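Local coordinates for protein L-hydantoinase (Arthrobacter aurescens, PDB 1GKR) that hydrolyses the ring of 5-substituted hydantoins, preferring aryl over alkyl derivatives, using two zinc ions per subunit, at residues E80-T88 and G337-M345. Sequence-based numbering, arbitrary orientation.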
loop_
_atom_site.group_PDB
_atom_site.type_symbol
_atom_site.label_atom_id
_atom_site.label_comp_id
_atom_site.label_asym_id
_atom_site.label_seq_id
_atom_site.Cartn_x
_atom_site.Cartn_y
_atom_site.Cartn_z
ATOM N N GLU A 80 28.830 35.333 10.197
ATOM C CA GLU A 80 28.323 36.262 11.202
ATOM C C GLU A 80 26.803 36.216 11.140
ATOM O O GLU A 80 26.130 36.410 12.150
ATOM C CB GLU A 80 28.811 37.693 10.955
ATOM C CG GLU A 80 30.290 37.890 11.215
ATOM C CD GLU A 80 30.623 39.324 11.582
ATOM O OE1 GLU A 80 29.794 40.211 11.291
ATOM O OE2 GLU A 80 31.713 39.563 12.151
ATOM N N SER A 81 26.264 35.971 9.948
ATOM C CA SER A 81 24.819 35.869 9.793
ATOM C C SER A 81 24.350 34.656 10.584
ATOM O O SER A 81 23.299 34.698 11.229
ATOM C CB SER A 81 24.424 35.684 8.328
ATOM O OG SER A 81 24.396 36.917 7.641
ATOM N N ALA A 82 25.127 33.576 10.526
ATOM C CA ALA A 82 24.786 32.370 11.261
ATOM C C ALA A 82 24.752 32.718 12.746
ATOM O O ALA A 82 23.756 32.477 13.432
ATOM C CB ALA A 82 25.813 31.283 11.006
ATOM N N ALA A 83 25.842 33.301 13.235
ATOM C CA ALA A 83 25.927 33.667 14.638
ATOM C C ALA A 83 24.724 34.452 15.126
ATOM O O ALA A 83 24.147 34.107 16.146
ATOM C CB ALA A 83 27.186 34.450 14.901
ATOM N N VAL A 84 24.320 35.503 14.425
ATOM C CA VAL A 84 23.177 36.245 14.934
ATOM C C VAL A 84 21.907 35.463 14.719
ATOM O O VAL A 84 20.940 35.645 15.450
ATOM C CB VAL A 84 23.020 37.644 14.285
ATOM C CG1 VAL A 84 24.331 38.377 14.332
ATOM C CG2 VAL A 84 22.522 37.524 12.873
ATOM N N GLY A 85 21.914 34.591 13.717
ATOM C CA GLY A 85 20.743 33.783 13.417
ATOM C C GLY A 85 20.582 32.597 14.354
ATOM O O GLY A 85 19.624 31.853 14.243
ATOM N N GLY A 86 21.521 32.412 15.275
ATOM C CA GLY A 86 21.431 31.307 16.210
ATOM C C GLY A 86 21.945 29.973 15.693
ATOM O O GLY A 86 21.757 28.943 16.343
ATOM N N ILE A 87 22.587 29.981 14.528
ATOM C CA ILE A 87 23.129 28.758 13.948
ATOM C C ILE A 87 24.578 28.631 14.395
ATOM O O ILE A 87 25.462 29.309 13.887
ATOM C CB ILE A 87 23.022 28.799 12.405
ATOM C CG1 ILE A 87 21.543 28.852 12.020
ATOM C CG2 ILE A 87 23.714 27.593 11.765
ATOM C CD1 ILE A 87 21.310 28.906 10.535
ATOM N N THR A 88 24.812 27.747 15.355
ATOM C CA THR A 88 26.141 27.557 15.916
ATOM C C THR A 88 27.072 26.601 15.176
ATOM O O THR A 88 28.284 26.651 15.365
ATOM C CB THR A 88 26.017 27.147 17.370
ATOM O OG1 THR A 88 25.145 26.015 17.464
ATOM C CG2 THR A 88 25.433 28.309 18.179
ATOM N N GLY A 337 19.694 32.525 3.771
ATOM C CA GLY A 337 18.784 32.046 4.797
ATOM C C GLY A 337 19.408 31.859 6.160
ATOM O O GLY A 337 18.719 31.581 7.144
ATOM N N LEU A 338 20.718 32.025 6.226
ATOM C CA LEU A 338 21.439 31.856 7.472
ATOM C C LEU A 338 20.981 32.796 8.580
ATOM O O LEU A 338 21.020 32.454 9.759
ATOM C CB LEU A 338 22.916 32.067 7.208
ATOM C CG LEU A 338 23.870 30.966 7.622
ATOM C CD1 LEU A 338 23.202 29.624 7.567
ATOM C CD2 LEU A 338 25.072 31.016 6.682
ATOM N N GLU A 339 20.542 33.985 8.201
ATOM C CA GLU A 339 20.129 34.969 9.189
ATOM C C GLU A 339 18.630 34.976 9.463
ATOM O O GLU A 339 18.187 35.527 10.467
ATOM C CB GLU A 339 20.593 36.357 8.732
ATOM C CG GLU A 339 21.047 37.253 9.862
ATOM C CD GLU A 339 21.728 38.512 9.373
ATOM O OE1 GLU A 339 22.704 38.395 8.604
ATOM O OE2 GLU A 339 21.291 39.615 9.764
ATOM N N THR A 340 17.857 34.345 8.585
ATOM C CA THR A 340 16.405 34.310 8.725
ATOM C C THR A 340 15.761 32.948 9.026
ATOM O O THR A 340 14.551 32.869 9.258
ATOM C CB THR A 340 15.757 34.847 7.454
ATOM O OG1 THR A 340 16.215 34.090 6.329
ATOM C CG2 THR A 340 16.121 36.290 7.254
ATOM N N SER A 341 16.554 31.881 9.028
ATOM C CA SER A 341 16.017 30.556 9.261
ATOM C C SER A 341 15.290 30.350 10.589
ATOM O O SER A 341 14.109 29.990 10.605
ATOM C CB SER A 341 17.122 29.533 9.133
ATOM O OG SER A 341 16.558 28.254 9.207
ATOM N N LEU A 342 15.977 30.569 11.705
ATOM C CA LEU A 342 15.344 30.367 13.012
ATOM C C LEU A 342 14.211 31.358 13.239
ATOM O O LEU A 342 13.085 30.968 13.555
ATOM C CB LEU A 342 16.357 30.504 14.156
ATOM C CG LEU A 342 16.246 29.577 15.384
ATOM C CD1 LEU A 342 16.928 30.241 16.567
ATOM C CD2 LEU A 342 14.812 29.278 15.729
ATOM N N PRO A 343 14.490 32.660 13.098
ATOM C CA PRO A 343 13.393 33.605 13.319
ATOM C C PRO A 343 12.158 33.366 12.452
ATOM O O PRO A 343 11.024 33.607 12.890
ATOM C CB PRO A 343 14.047 34.981 13.093
ATOM C CG PRO A 343 15.389 34.681 12.484
ATOM C CD PRO A 343 15.783 33.359 13.045
ATOM N N MET A 344 12.355 32.872 11.238
ATOM C CA MET A 344 11.206 32.625 10.396
ATOM C C MET A 344 10.385 31.466 10.961
ATOM O O MET A 344 9.158 31.545 10.999
ATOM C CB MET A 344 11.647 32.341 8.965
ATOM C CG MET A 344 10.893 33.161 7.928
ATOM S SD MET A 344 10.782 34.916 8.387
ATOM C CE MET A 344 9.239 35.343 7.696
ATOM N N MET A 345 11.053 30.402 11.419
ATOM C CA MET A 345 10.356 29.241 11.992
ATOM C C MET A 345 9.712 29.608 13.329
ATOM O O MET A 345 8.585 29.208 13.628
ATOM C CB MET A 345 11.323 28.075 12.211
ATOM C CG MET A 345 11.875 27.471 10.948
ATOM S SD MET A 345 10.616 27.237 9.684
ATOM C CE MET A 345 9.567 26.003 10.439
HETATM O O HOH W 1 18.673 31.429 11.623
#
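L338 and E339, neighbours in the turn that leads into helix 341-350, divide the work of meeting helix 75-85 between an apolar and a polar side chain. L338 CG rests on A82 CB of the helix (3.9 Å), while its CD1 meets I87 CD1 at 3.6 Å at the start of the strand that follows, the two side chains crossing at about a right angle. L338 also packs against V61, flanked in sequence by the zinc ligands H60 and H62, whose side chains stay about 8 Å from its own. E339 runs extended beyond CG, which packs on V84 CG2. S81 OG, beside its own backbone N (chi1 -82°), is modelled as donating to E339 OE1 over a very short 2.4 Å, a doubtful length; OE1 also accepts from the backbone N of R406. Cutting E339 back to an alanine would probably leave both donors without their shared acceptor and open a gap beside V84. The CA atoms of G85 and E339 lie 4.4 Å apart, and a CB on G85 would run into L338 O. One water joins G85 O, L338 O and L342 N. G86, with positive phi, forms a Schellman motif after the last helical turn, leading into strand 87-92, parallel to strand 51-62, as in the (beta/alpha)8 barrel of the amidohydrolase superfamily.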